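Probable oxidoreductase (Pseudomonas aeruginosa, PDB 4B7C) is a probable NADP-dependent oxidoreductase of the medium-chain dehydrogenase/reductase family, whose physiological substrate and reaction are not established. Local coordinates at residues Q6-A14 with L100-G108; Y47-M58 with E72-G80. All coordinates share one frame; numbering follows the deposited sequence. Where two conformers were deposited one is given.

Contact 1: Q6-A14 with L100-G108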
ATOM      1  N   GLN B   6      21.037 -44.398 -16.550  1.00 63.96           N
ATOM      2  CA  GLN B   6      20.962 -43.046 -17.171  1.00 64.98           C
ATOM      3  C   GLN B   6      21.335 -41.979 -16.143  1.00 60.72           C
ATOM      4  O   GLN B   6      21.163 -42.179 -14.937  1.00 58.54           O
ATOM      5  CB  GLN B   6      19.552 -42.810 -17.713  1.00 70.03           C
ATOM      6  CG  GLN B   6      19.328 -41.530 -18.532  1.00 72.40           C
ATOM      7  CD  GLN B   6      19.920 -41.580 -19.949  1.00 77.11           C
ATOM      8  OE1 GLN B   6      19.436 -42.302 -20.819  1.00 81.09           O
ATOM      9  NE2 GLN B   6      20.947 -40.771 -20.189  1.00 83.79           N
ATOM     10  N   ILE B   7      21.860 -40.858 -16.632  1.00 55.41           N
ATOM     11  CA  ILE B   7      22.356 -39.787 -15.765  1.00 54.34           C
ATOM     12  C   ILE B   7      21.462 -38.552 -15.805  1.00 48.17           C
ATOM     13  O   ILE B   7      21.085 -38.074 -16.874  1.00 48.10           O
ATOM     14  CB  ILE B   7      23.816 -39.374 -16.110  1.00 56.69           C
ATOM     15  CG1 ILE B   7      24.771 -40.548 -15.826  1.00 61.25           C
ATOM     16  CG2 ILE B   7      24.240 -38.158 -15.303  1.00 56.25           C
ATOM     17  CD1 ILE B   7      25.015 -40.790 -14.344  1.00 63.28           C
ATOM     18  N   ASN B   8      21.166 -38.024 -14.623  1.00 44.10           N
ATOM     19  CA  ASN B   8      20.478 -36.737 -14.486  1.00 42.24           C
ATOM     20  C   ASN B   8      21.472 -35.676 -14.039  1.00 39.86           C
ATOM     21  O   ASN B   8      21.927 -35.690 -12.902  1.00 39.11           O
ATOM     22  CB  ASN B   8      19.330 -36.846 -13.472  1.00 38.78           C
ATOM     23  CG  ASN B   8      18.526 -35.559 -13.352  1.00 38.34           C
ATOM     24  OD1 ASN B   8      18.434 -34.770 -14.304  1.00 36.97           O
ATOM     25  ND2 ASN B   8      17.945 -35.334 -12.172  1.00 37.05           N
ATOM     26  N   ARG B   9      21.813 -34.757 -14.939  1.00 41.14           N
ATOM     27  CA  ARG B   9      22.689 -33.646 -14.572  1.00 41.09           C
ATOM     28  C   ARG B   9      21.851 -32.605 -13.844  1.00 42.70           C
ATOM     29  O   ARG B   9      20.736 -32.283 -14.272  1.00 37.12           O
ATOM     30  CB  ARG B   9      23.356 -32.999 -15.783  1.00 42.79           C
ATOM     31  CG  ARG B   9      24.179 -33.955 -16.644  1.00 43.43           C
ATOM     32  CD  ARG B   9      24.622 -33.278 -17.924  1.00 42.55           C
ATOM     33  NE  ARG B   9      23.489 -32.847 -18.728  1.00 43.82           N
ATOM     34  CZ  ARG B   9      23.553 -31.946 -19.700  1.00 42.42           C
ATOM     35  NH1 ARG B   9      24.701 -31.354 -20.018  1.00 44.98           N
ATOM     36  NH2 ARG B   9      22.452 -31.624 -20.357  1.00 42.81           N
ATOM     37  N   GLN B  10      22.412 -32.070 -12.762  1.00 43.11           N
ATOM     38  CA  GLN B  10      21.714 -31.107 -11.917  1.00 43.90           C
ATOM     39  C   GLN B  10      22.617 -29.960 -11.499  1.00 43.65           C
ATOM     40  O   GLN B  10      23.801 -30.158 -11.219  1.00 43.71           O
ATOM     41  CB  GLN B  10      21.222 -31.766 -10.639  1.00 46.24           C
ATOM     42  CG  GLN B  10      20.428 -33.039 -10.795  1.00 51.42           C
ATOM     43  CD  GLN B  10      20.028 -33.574  -9.429  1.00 53.11           C
ATOM     44  OE1 GLN B  10      20.865 -33.696  -8.538  1.00 57.95           O
ATOM     45  NE2 GLN B  10      18.736 -33.841  -9.242  1.00 51.29           N
ATOM     46  N   TYR B  11      22.044 -28.771 -11.444  1.00 40.50           N
ATOM     47  CA  TYR B  11      22.684 -27.655 -10.769  1.00 41.27           C
ATOM     48  C   TYR B  11      22.098 -27.531  -9.377  1.00 41.76           C
ATOM     49  O   TYR B  11      20.899 -27.283  -9.213  1.00 38.33           O
ATOM     50  CB  TYR B  11      22.529 -26.349 -11.528  1.00 40.91           C
ATOM     51  CG  TYR B  11      23.620 -26.130 -12.524  1.00 43.31           C
ATOM     52  CD1 TYR B  11      24.911 -25.810 -12.107  1.00 44.02           C
ATOM     53  CD2 TYR B  11      23.374 -26.240 -13.889  1.00 44.61           C
ATOM     54  CE1 TYR B  11      25.924 -25.604 -13.024  1.00 45.16           C
ATOM     55  CE2 TYR B  11      24.382 -26.047 -14.809  1.00 46.35           C
ATOM     56  CZ  TYR B  11      25.658 -25.727 -14.369  1.00 47.03           C
ATOM     57  OH  TYR B  11      26.655 -25.537 -15.284  1.00 46.16           O
ATOM     58  N   GLN B  12      22.954 -27.732  -8.380  1.00 41.67           N
ATOM     59  CA  GLN B  12      22.556 -27.596  -6.986  1.00 43.83           C
ATOM     60  C   GLN B  12      23.013 -26.253  -6.445  1.00 44.88           C
ATOM     61  O   GLN B  12      24.004 -25.697  -6.904  1.00 44.26           O
ATOM     62  CB  GLN B  12      23.148 -28.703  -6.133  1.00 43.41           C
ATOM     63  CG  GLN B  12      22.696 -30.091  -6.529  1.00 44.91           C
ATOM     64  CD  GLN B  12      23.411 -31.182  -5.757  1.00 45.90           C
ATOM     65  OE1 GLN B  12      24.352 -30.914  -5.010  1.00 46.20           O
ATOM     66  NE2 GLN B  12      22.975 -32.427  -5.943  1.00 45.01           N
ATOM     67  N   LEU B  13      22.264 -25.727  -5.482  1.00 45.03           N
ATOM     68  CA  LEU B  13      22.678 -24.516  -4.775  1.00 43.58           C
ATOM     69  C   LEU B  13      23.806 -24.886  -3.816  1.00 44.56           C
ATOM     70  O   LEU B  13      23.612 -25.682  -2.897  1.00 45.57           O
ATOM     71  CB  LEU B  13      21.512 -23.880  -4.025  1.00 42.11           C
ATOM     72  CG  LEU B  13      21.804 -22.550  -3.312  1.00 39.36           C
ATOM     73  CD1 LEU B  13      22.116 -21.460  -4.326  1.00 34.93           C
ATOM     74  CD2 LEU B  13      20.643 -22.157  -2.410  1.00 37.47           C
ATOM     75  N   ALA B  14      24.978 -24.300  -4.043  1.00 45.14           N
ATOM     76  CA  ALA B  14      26.203 -24.688  -3.328  1.00 48.89           C
ATOM     77  C   ALA B  14      26.488 -23.747  -2.157  1.00 47.41           C
ATOM     78  O   ALA B  14      26.870 -24.183  -1.078  1.00 46.26           O
ATOM     79  CB  ALA B  14      27.386 -24.705  -4.279  1.00 48.22           C
ATOM     80  N   LEU B 100      10.156 -27.726 -12.462  1.00 27.44           N
ATOM     81  CA  LEU B 100      10.924 -28.892 -12.940  1.00 26.29           C
ATOM     82  C   LEU B 100      12.363 -28.934 -12.427  1.00 28.06           C
ATOM     83  O   LEU B 100      13.018 -29.976 -12.466  1.00 26.12           O
ATOM     84  CB  LEU B 100      10.936 -28.924 -14.475  1.00 26.12           C
ATOM     85  CG  LEU B 100       9.556 -29.073 -15.143  1.00 27.14           C
ATOM     86  CD1 LEU B 100       9.674 -29.142 -16.667  1.00 26.60           C
ATOM     87  CD2 LEU B 100       8.798 -30.279 -14.596  1.00 24.94           C
ATOM     88  N   GLY B 101      12.871 -27.780 -12.007  1.00 28.16           N
ATOM     89  CA  GLY B 101      14.226 -27.700 -11.455  1.00 28.85           C
ATOM     90  C   GLY B 101      15.298 -27.553 -12.528  1.00 31.96           C
ATOM     91  O   GLY B 101      15.071 -27.879 -13.702  1.00 29.15           O
ATOM     92  N   VAL B 102      16.473 -27.061 -12.123  1.00 32.51           N
ATOM     93  CA  VAL B 102      17.580 -26.861 -13.054  1.00 31.52           C
ATOM     94  C   VAL B 102      18.303 -28.185 -13.219  1.00 33.48           C
ATOM     95  O   VAL B 102      19.351 -28.432 -12.610  1.00 35.31           O
ATOM     96  CB  VAL B 102      18.557 -25.753 -12.614  1.00 33.82           C
ATOM     97  CG1 VAL B 102      19.656 -25.594 -13.656  1.00 32.63           C
ATOM     98  CG2 VAL B 102      17.832 -24.419 -12.439  1.00 31.02           C
ATOM     99  N   GLN B 103      17.731 -29.034 -14.067  1.00 32.16           N
ATOM    100  CA  GLN B 103      18.200 -30.400 -14.249  1.00 30.72           C
ATOM    101  C   GLN B 103      17.648 -31.008 -15.549  1.00 31.52           C
ATOM    102  O   GLN B 103      16.771 -30.430 -16.190  1.00 31.68           O
ATOM    103  CB  GLN B 103      17.792 -31.273 -13.062  1.00 30.47           C
ATOM    104  CG  GLN B 103      16.301 -31.287 -12.798  1.00 29.99           C
ATOM    105  CD  GLN B 103      15.920 -32.021 -11.540  1.00 29.96           C
ATOM    106  OE1 GLN B 103      16.681 -32.845 -11.012  1.00 29.80           O
ATOM    107  NE2 GLN B 103      14.714 -31.729 -11.048  1.00 28.87           N
ATOM    108  N   ASP B 104      18.195 -32.158 -15.930  1.00 31.51           N
ATOM    109  CA  ASP B 104      17.771 -32.868 -17.156  1.00 33.98           C
ATOM    110  C   ASP B 104      16.383 -33.486 -16.991  1.00 33.55           C
ATOM    111  O   ASP B 104      15.569 -33.462 -17.915  1.00 32.73           O
ATOM    112  CB  ASP B 104      18.742 -33.996 -17.519  1.00 33.29           C
ATOM    113  CG  ASP B 104      20.047 -33.494 -18.116  1.00 33.99           C
ATOM    114  OD1 ASP B 104      20.024 -32.605 -18.995  1.00 33.30           O
ATOM    115  OD2 ASP B 104      21.111 -33.998 -17.677  1.00 36.85           O
ATOM    116  N   TYR B 105      16.155 -34.057 -15.812  1.00 32.77           N
ATOM    117  CA  TYR B 105      14.933 -34.805 -15.530  1.00 32.57           C
ATOM    118  C   TYR B 105      14.337 -34.404 -14.198  1.00 33.88           C
ATOM    119  O   TYR B 105      15.071 -34.191 -13.229  1.00 32.06           O
ATOM    120  CB  TYR B 105      15.211 -36.306 -15.456  1.00 33.55           C
ATOM    121  CG  TYR B 105      15.700 -36.933 -16.731  1.00 35.23           C
ATOM    122  CD1 TYR B 105      14.801 -37.446 -17.664  1.00 36.22           C
ATOM    123  CD2 TYR B 105      17.059 -37.031 -17.002  1.00 35.58           C
ATOM    124  CE1 TYR B 105      15.243 -38.035 -18.833  1.00 36.61           C
ATOM    125  CE2 TYR B 105      17.512 -37.610 -18.173  1.00 38.42           C
ATOM    126  CZ  TYR B 105      16.597 -38.123 -19.081  1.00 38.44           C
ATOM    127  OH  TYR B 105      17.034 -38.693 -20.245  1.00 39.94           O
ATOM    128  N   PHE B 106      13.010 -34.311 -14.160  1.00 31.94           N
ATOM    129  CA  PHE B 106      12.271 -34.120 -12.914  1.00 31.18           C
ATOM    130  C   PHE B 106      11.585 -35.413 -12.523  1.00 30.91           C
ATOM    131  O   PHE B 106      10.893 -36.025 -13.345  1.00 34.96           O
ATOM    132  CB  PHE B 106      11.220 -33.017 -13.029  1.00 31.11           C
ATOM    133  CG  PHE B 106      10.240 -32.996 -11.880  1.00 31.41           C
ATOM    134  CD1 PHE B 106      10.529 -32.302 -10.712  1.00 29.61           C
ATOM    135  CD2 PHE B 106       9.032 -33.701 -11.959  1.00 30.48           C
ATOM    136  CE1 PHE B 106       9.638 -32.283  -9.655  1.00 30.32           C
ATOM    137  CE2 PHE B 106       8.139 -33.690 -10.900  1.00 30.03           C
ATOM    138  CZ  PHE B 106       8.442 -32.984  -9.742  1.00 29.83           C
ATOM    139  N   ILE B 107      11.788 -35.824 -11.279  1.00 29.18           N
ATOM    140  CA  ILE B 107      11.045 -36.923 -10.677  1.00 29.78           C
ATOM    141  C   ILE B 107      10.434 -36.451  -9.373  1.00 31.00           C
ATOM    142  O   ILE B 107      11.133 -35.969  -8.492  1.00 28.96           O
ATOM    143  CB  ILE B 107      11.905 -38.154 -10.367  1.00 30.64           C
ATOM    144  CG1 ILE B 107      12.407 -38.807 -11.654  1.00 35.43           C
ATOM    145  CG2 ILE B 107      11.108 -39.202  -9.621  1.00 30.81           C
ATOM    146  CD1 ILE B 107      13.185 -40.095 -11.392  1.00 33.45           C
ATOM    147  N   GLY B 108       9.119 -36.578  -9.266  1.00 30.40           N
ATOM    148  CA  GLY B 108       8.425 -36.191  -8.047  1.00 32.50           C
ATOM    149  C   GLY B 108       6.923 -36.051  -8.189  1.00 33.19           C
ATOM    150  O   GLY B 108       6.347 -36.309  -9.258  1.00 32.41           O
TER
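R9 and D104 form a side-on salt bridge, and following the arginine outward shows how it is built. Its CB and CG both pass beside D104 OD2, CD continues past the same oxygen, and a bend at chi3 (-61°) then turns the chain toward the carboxylate. R9 NE bonds D104 OD2 at 2.8 Å. R9 NH2 bonds D104 OD1 at 3.0 Å. Both oxygens use their syn lone pairs, and the guanidinium and carboxylate planes lie only 14° apart, as in a bidentate salt bridge. D104 OD2 also accepts the backbone N of R9, on its anti side, so the carboxylate is gripped three times by one residue. NH1 of R9 leads away to E314, a long and weak ion pair.

A second polar cluster centres on Q103. Its OE1 receives N8 ND2 at 3.0 Å and Q10 NE2 at 2.9 Å, the two donors arriving from opposite faces of the amide plane. The bond from Q103 NE2 to L100 O, 2.8 Å long, is nearly straight, which fixes the rotation of the amide and presents OE1 to the strand. N8 works in both directions: while ND2 gives to Q103, OD1 accepts Y105 N at 2.8 Å, with the donor above the carbonyl plane.

Backbone bonds complete the join, D104 N to R9 O and Y11 N to V102 O, the latter 3.0 Å long. Beside the second, V102 CG1 packs on Y11 CB.

Where they touch, 6-11 and 102-105 run nearly antiparallel, 167° apart, yet share one isolated bridge, Q10 with Q103. Irregular backbone pairing reinforced by side chains thus fastens the N-terminal strand 7-13 to the turn leading into strand 105-108, within the GroES-like domain of the medium-chain dehydrogenase/reductase fold.

Contact 2: Y47-M58 with E72-G80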
ATOM      1  N   TYR B  47      12.561 -27.145 -21.650  1.00 32.67           N
ATOM      2  CA  TYR B  47      12.850 -25.729 -21.528  1.00 31.88           C
ATOM      3  C   TYR B  47      12.657 -25.275 -20.081  1.00 32.24           C
ATOM      4  O   TYR B  47      11.688 -25.649 -19.426  1.00 30.49           O
ATOM      5  CB  TYR B  47      11.948 -24.906 -22.419  1.00 33.75           C
ATOM      6  CG  TYR B  47      12.139 -25.165 -23.889  1.00 35.43           C
ATOM      7  CD1 TYR B  47      13.072 -24.439 -24.624  1.00 35.67           C
ATOM      8  CD2 TYR B  47      11.382 -26.127 -24.539  1.00 35.99           C
ATOM      9  CE1 TYR B  47      13.250 -24.662 -25.974  1.00 39.53           C
ATOM     10  CE2 TYR B  47      11.542 -26.357 -25.890  1.00 37.66           C
ATOM     11  CZ  TYR B  47      12.477 -25.630 -26.605  1.00 40.57           C
ATOM     12  OH  TYR B  47      12.651 -25.846 -27.937  1.00 40.86           O
ATOM     13  N   LEU B  48      13.579 -24.438 -19.616  1.00 31.60           N
ATOM     14  CA  LEU B  48      13.527 -23.870 -18.264  1.00 31.50           C
ATOM     15  C   LEU B  48      13.402 -22.369 -18.295  1.00 30.53           C
ATOM     16  O   LEU B  48      13.966 -21.695 -19.159  1.00 32.93           O
ATOM     17  CB  LEU B  48      14.762 -24.238 -17.466  1.00 31.43           C
ATOM     18  CG  LEU B  48      15.018 -25.731 -17.300  1.00 31.56           C
ATOM     19  CD1 LEU B  48      16.321 -25.921 -16.546  1.00 30.73           C
ATOM     20  CD2 LEU B  48      13.861 -26.478 -16.626  1.00 29.53           C
ATOM     21  N   SER B  49      12.587 -21.858 -17.378  1.00 32.33           N
ATOM     22  CA  SER B  49      12.372 -20.431 -17.249  1.00 32.72           C
ATOM     23  C   SER B  49      13.466 -19.828 -16.370  1.00 33.71           C
ATOM     24  O   SER B  49      13.659 -20.232 -15.230  1.00 30.73           O
ATOM     25  CB  SER B  49      11.015 -20.127 -16.638  1.00 32.45           C
ATOM     26  OG  SER B  49      10.892 -18.731 -16.402  1.00 35.95           O
ATOM     27  N   LEU B  50      14.197 -18.873 -16.927  1.00 36.16           N
ATOM     28  CA  LEU B  50      15.138 -18.096 -16.138  1.00 37.96           C
ATOM     29  C   LEU B  50      14.458 -16.776 -15.774  1.00 37.40           C
ATOM     30  O   LEU B  50      14.098 -15.993 -16.665  1.00 34.92           O
ATOM     31  CB  LEU B  50      16.455 -17.893 -16.891  1.00 40.33           C
ATOM     32  CG  LEU B  50      17.491 -19.025 -16.795  1.00 42.13           C
ATOM     33  CD1 LEU B  50      16.900 -20.406 -17.023  1.00 43.45           C
ATOM     34  CD2 LEU B  50      18.606 -18.776 -17.798  1.00 44.30           C
ATOM     35  N   ASP B  51      14.302 -16.564 -14.460  1.00 37.82           N
ATOM     36  CA  ASP B  51      13.516 -15.459 -13.881  1.00 40.48           C
ATOM     37  C   ASP B  51      14.276 -14.710 -12.793  1.00 37.95           C
ATOM     38  O   ASP B  51      14.926 -15.335 -11.953  1.00 35.41           O
ATOM     39  CB  ASP B  51      12.241 -15.951 -13.153  1.00 45.36           C
ATOM     40  CG  ASP B  51      11.332 -16.825 -14.032  1.00 51.21           C
ATOM     41  OD1 ASP B  51      10.979 -16.366 -15.139  1.00 53.28           O
ATOM     42  OD2 ASP B  51      10.944 -17.954 -13.613  1.00 55.39           O
ATOM     43  N   PRO B  52      14.132 -13.373 -12.750  1.00 39.45           N
ATOM     44  CA  PRO B  52      14.786 -12.589 -11.679  1.00 40.45           C
ATOM     45  C   PRO B  52      14.432 -13.071 -10.276  1.00 40.33           C
ATOM     46  O   PRO B  52      15.258 -12.953  -9.359  1.00 42.17           O
ATOM     47  CB  PRO B  52      14.252 -11.168 -11.911  1.00 39.52           C
ATOM     48  CG  PRO B  52      13.911 -11.131 -13.364  1.00 40.95           C
ATOM     49  CD  PRO B  52      13.376 -12.503 -13.666  1.00 39.53           C
ATOM     50  N   ALA B  53      13.215 -13.598 -10.110  1.00 39.74           N
ATOM     51  CA  ALA B  53      12.775 -14.155  -8.820  1.00 39.27           C
ATOM     52  C   ALA B  53      13.721 -15.232  -8.298  1.00 37.92           C
ATOM     53  O   ALA B  53      13.759 -15.501  -7.094  1.00 37.69           O
ATOM     54  CB  ALA B  53      11.352 -14.692  -8.910  1.00 40.35           C
ATOM     55  N   MET B  54      14.494 -15.831  -9.200  1.00 36.70           N
ATOM     56  CA  MET B  54      15.495 -16.845  -8.813  1.00 38.07           C
ATOM     57  C   MET B  54      16.514 -16.325  -7.793  1.00 37.36           C
ATOM     58  O   MET B  54      17.019 -17.067  -6.942  1.00 36.80           O
ATOM     59  CB  MET B  54      16.258 -17.352 -10.035  1.00 38.45           C
ATOM     60  CG  MET B  54      15.497 -18.385 -10.832  1.00 39.82           C
ATOM     61  SD  MET B  54      16.296 -18.837 -12.354  1.00 38.76           S
ATOM     62  CE  MET B  54      15.862 -20.568 -12.570  1.00 36.37           C
ATOM     63  N   ARG B  55      16.800 -15.035  -7.880  1.00 41.33           N
ATOM     64  CA  ARG B  55      17.713 -14.392  -6.927  1.00 44.48           C
ATOM     65  C   ARG B  55      17.150 -14.446  -5.485  1.00 41.87           C
ATOM     66  O   ARG B  55      17.853 -14.797  -4.512  1.00 42.21           O
ATOM     67  CB  ARG B  55      18.024 -12.969  -7.416  1.00 47.08           C
ATOM     68  CG  ARG B  55      19.346 -12.392  -6.895  1.00 49.25           C
ATOM     69  CD  ARG B  55      20.530 -13.282  -6.793  1.00 52.70           C
ATOM     70  NE  ARG B  55      21.475 -12.774  -5.802  1.00 54.33           N
ATOM     71  CZ  ARG B  55      21.460 -12.998  -4.487  1.00 55.98           C
ATOM     72  NH1 ARG B  55      20.532 -13.756  -3.915  1.00 54.56           N
ATOM     73  NH2 ARG B  55      22.407 -12.442  -3.731  1.00 56.56           N
ATOM     74  N   GLY B  56      15.855 -14.177  -5.356  1.00 42.01           N
ATOM     75  CA  GLY B  56      15.183 -14.277  -4.066  1.00 41.45           C
ATOM     76  C   GLY B  56      15.153 -15.700  -3.544  1.00 44.19           C
ATOM     77  O   GLY B  56      15.286 -15.937  -2.338  1.00 44.24           O
ATOM     78  N   TRP B  57      14.953 -16.658  -4.444  1.00 45.05           N
ATOM     79  CA  TRP B  57      14.859 -18.080  -4.054  1.00 41.98           C
ATOM     80  C   TRP B  57      16.149 -18.593  -3.499  1.00 42.36           C
ATOM     81  O   TRP B  57      16.162 -19.583  -2.752  1.00 40.77           O
ATOM     82  CB  TRP B  57      14.459 -18.963  -5.232  1.00 40.96           C
ATOM     83  CG  TRP B  57      13.181 -18.565  -5.901  1.00 41.16           C
ATOM     84  CD1 TRP B  57      12.143 -17.810  -5.372  1.00 41.94           C
ATOM     85  CD2 TRP B  57      12.731 -18.939  -7.249  1.00 40.41           C
ATOM     86  NE1 TRP B  57      11.140 -17.662  -6.286  1.00 41.53           N
ATOM     87  CE2 TRP B  57      11.426 -18.315  -7.430  1.00 41.26           C
ATOM     88  CE3 TRP B  57      13.269 -19.678  -8.286  1.00 39.25           C
ATOM     89  CZ2 TRP B  57      10.706 -18.440  -8.611  1.00 41.92           C
ATOM     90  CZ3 TRP B  57      12.543 -19.803  -9.474  1.00 39.89           C
ATOM     91  CH2 TRP B  57      11.295 -19.193  -9.637  1.00 41.22           C
ATOM     92  N   MET B  58      17.243 -17.943  -3.888  1.00 44.00           N
ATOM     93  CA  MET B  58      18.571 -18.314  -3.401  1.00 46.20           C
ATOM     94  C   MET B  58      18.901 -17.736  -2.020  1.00 46.55           C
ATOM     95  O   MET B  58      19.762 -18.263  -1.308  1.00 43.70           O
ATOM     96  CB  MET B  58      19.641 -17.863  -4.400  1.00 50.23           C
ATOM     97  CG  MET B  58      19.715 -18.739  -5.638  1.00 54.13           C
ATOM     98  SD  MET B  58      21.016 -18.190  -6.792  1.00 58.00           S
ATOM     99  CE  MET B  58      20.178 -16.890  -7.682  1.00 50.56           C
ATOM    100  N   GLU B  72      20.403 -28.671  -2.507  1.00 43.38           N
ATOM    101  CA  GLU B  72      19.188 -28.994  -3.263  1.00 44.78           C
ATOM    102  C   GLU B  72      19.325 -28.538  -4.708  1.00 40.75           C
ATOM    103  O   GLU B  72      19.986 -27.541  -5.000  1.00 37.27           O
ATOM    104  CB  GLU B  72      17.949 -28.308  -2.681  1.00 47.97           C
ATOM    105  CG  GLU B  72      17.318 -28.993  -1.480  1.00 53.79           C
ATOM    106  CD  GLU B  72      16.060 -28.284  -0.981  1.00 57.10           C
ATOM    107  OE1 GLU B  72      15.647 -27.238  -1.556  1.00 53.98           O
ATOM    108  OE2 GLU B  72      15.481 -28.788   0.003  1.00 64.99           O
ATOM    109  N   VAL B  73      18.655 -29.254  -5.606  1.00 38.32           N
ATOM    110  CA  VAL B  73      18.570 -28.829  -6.997  1.00 35.64           C
ATOM    111  C   VAL B  73      17.939 -27.449  -7.066  1.00 34.18           C
ATOM    112  O   VAL B  73      16.916 -27.195  -6.444  1.00 36.44           O
ATOM    113  CB  VAL B  73      17.743 -29.813  -7.840  1.00 37.70           C
ATOM    114  CG1 VAL B  73      17.648 -29.325  -9.285  1.00 36.31           C
ATOM    115  CG2 VAL B  73      18.372 -31.192  -7.771  1.00 38.53           C
ATOM    116  N   MET B  74      18.559 -26.559  -7.820  1.00 32.42           N
ATOM    117  CA  MET B  74      18.068 -25.200  -7.938  1.00 32.39           C
ATOM    118  C   MET B  74      16.636 -25.171  -8.501  1.00 34.88           C
ATOM    119  O   MET B  74      16.305 -25.899  -9.441  1.00 33.14           O
ATOM    120  CB  MET B  74      18.989 -24.359  -8.820  1.00 32.17           C
ATOM    121  CG  MET B  74      18.534 -22.917  -9.009  1.00 31.77           C
ATOM    122  SD  MET B  74      18.245 -22.012  -7.494  1.00 32.92           S
ATOM    123  CE  MET B  74      17.559 -20.524  -8.211  1.00 29.37           C
ATOM    124  N   ARG B  75      15.799 -24.322  -7.909  1.00 33.86           N
ATOM    125  CA  ARG B  75      14.401 -24.195  -8.321  0.50 31.73           C
ATOM    126  C   ARG B  75      14.288 -23.523  -9.685  1.00 31.85           C
ATOM    127  O   ARG B  75      14.956 -22.540  -9.960  1.00 32.27           O
ATOM    128  CB  ARG B  75      13.589 -23.402  -7.283  0.50 31.12           C
ATOM    129  CG  ARG B  75      12.119 -23.202  -7.642  0.50 30.99           C
ATOM    130  CD  ARG B  75      11.279 -22.535  -6.551  0.50 29.83           C
ATOM    131  NE  ARG B  75      11.455 -23.217  -5.272  0.50 28.65           N
ATOM    132  CZ  ARG B  75      11.814 -22.656  -4.119  0.50 28.46           C
ATOM    133  NH1 ARG B  75      12.033 -21.342  -4.017  0.50 29.34           N
ATOM    134  NH2 ARG B  75      11.940 -23.432  -3.050  0.50 27.77           N
ATOM    135  N   ALA B  76      13.426 -24.061 -10.541  1.00 29.30           N
ATOM    136  CA  ALA B  76      13.134 -23.456 -11.850  1.00 27.55           C
ATOM    137  C   ALA B  76      11.801 -23.953 -12.384  1.00 26.69           C
ATOM    138  O   ALA B  76      11.524 -25.149 -12.346  1.00 26.69           O
ATOM    139  CB  ALA B  76      14.229 -23.788 -12.849  1.00 24.73           C
ATOM    140  N   LEU B  77      10.998 -23.034 -12.876  1.00 27.20           N
ATOM    141  CA  LEU B  77       9.817 -23.386 -13.627  1.00 29.58           C
ATOM    142  C   LEU B  77      10.273 -23.854 -15.003  1.00 31.63           C
ATOM    143  O   LEU B  77      11.256 -23.358 -15.562  1.00 31.00           O
ATOM    144  CB  LEU B  77       8.849 -22.206 -13.763  1.00 29.85           C
ATOM    145  CG  LEU B  77       8.195 -21.717 -12.456  1.00 32.00           C
ATOM    146  CD1 LEU B  77       7.435 -20.418 -12.706  1.00 34.00           C
ATOM    147  CD2 LEU B  77       7.295 -22.745 -11.803  1.00 31.13           C
ATOM    148  N   GLY B  78       9.567 -24.820 -15.551  1.00 31.53           N
ATOM    149  CA  GLY B  78       9.928 -25.349 -16.854  1.00 31.05           C
ATOM    150  C   GLY B  78       8.792 -26.047 -17.557  1.00 31.35           C
ATOM    151  O   GLY B  78       7.731 -26.272 -16.972  1.00 30.27           O
ATOM    152  N   VAL B  79       9.046 -26.384 -18.821  1.00 29.35           N
ATOM    153  CA  VAL B  79       8.156 -27.236 -19.584  1.00 29.58           C
ATOM    154  C   VAL B  79       8.900 -28.492 -19.972  1.00 29.57           C
ATOM    155  O   VAL B  79      10.074 -28.459 -20.347  1.00 28.23           O
ATOM    156  CB  VAL B  79       7.593 -26.572 -20.853  1.00 31.06           C
ATOM    157  CG1 VAL B  79       6.409 -25.686 -20.473  1.00 29.40           C
ATOM    158  CG2 VAL B  79       8.648 -25.767 -21.578  1.00 33.25           C
ATOM    159  N   GLY B  80       8.201 -29.607 -19.883  1.00 30.44           N
ATOM    160  CA  GLY B  80       8.800 -30.897 -20.182  1.00 30.28           C
ATOM    161  C   GLY B  80       7.789 -31.935 -20.603  1.00 31.77           C
ATOM    162  O   GLY B  80       6.580 -31.719 -20.512  1.00 29.51           O
TER
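The methyl of M74 packs against M54 and M58 at the apolar centre, where helix 53-58 faces the chain leading into strand 77-80. M74 CE lies 3.9 Å from M54 CB and 3.8 Å from M58 CG; a bend at chi2 (54°) brings this methyl against both helix residues. M54 in turn reaches past it, its CE resting 3.6 Å from A76 CB and also close to R75 O. The same methyl of M74 comes to the edge of the W57 ring, near its plane.

R75, modelled in two conformers, runs across one face of W57 in the conformer given, so its ring contacts are less certain. R75 CD stands 4.0 Å from the centroid of the six-membered ring, a CH-pi contact. R75 CZ lies 5.0 Å from the centroid of the five-membered ring and 23° off its normal, a cation-pi contact. The guanidinium plane is inclined 67° to that of the ring, so an edge meets the indole, with NH1 closest to CG. The opposite ring face is backed by A53 O and M54 CA. In this conformer P66 O receives R75 NH2.

Farther along, the contact becomes regular antiparallel sheet. Y47 and V79 are a hydrogen-bonded pair, Y47 N reaching V79 O at 3.1 Å and V79 N reaching Y47 O at 2.8 Å. S49 N donates to L77 O at 2.7 Å, while S49 OG is hydrogen-bonded to K331 NZ, with which D51 OD1 forms a salt bridge.

This packing lies within the GroES-like N-terminal domain of the medium-chain dehydrogenase/reductase family. Strand 41-49 has strand 77-85 as one neighbour and pairs also with 331-335 through L48 and L334, while helix 316-321 packs on M54 and M58 through L320.

How the contacts relate
Contacts 1 and 2 lie with their centres about 11 Å apart, on the same side of the chain's centre and within the GroES-like N-terminal domain. Along the chain the order is 6-14, 47-58, 72-80, 100-108, so contact 2 falls wholly between the two halves of contact 1. They meet directly: M74 probably hydrogen-bonds Y11 O through its N and V102 N through its O, so that its backbone bridges Y11 and V102, which are themselves joined in contact 1. Strands 41-49 and 105-108 are neighbours in one mixed sheet. Together the contacts join the chain's beginning and that sheet into one unit, separate from the parallel Rossmann-type sheet expected to bind NADP.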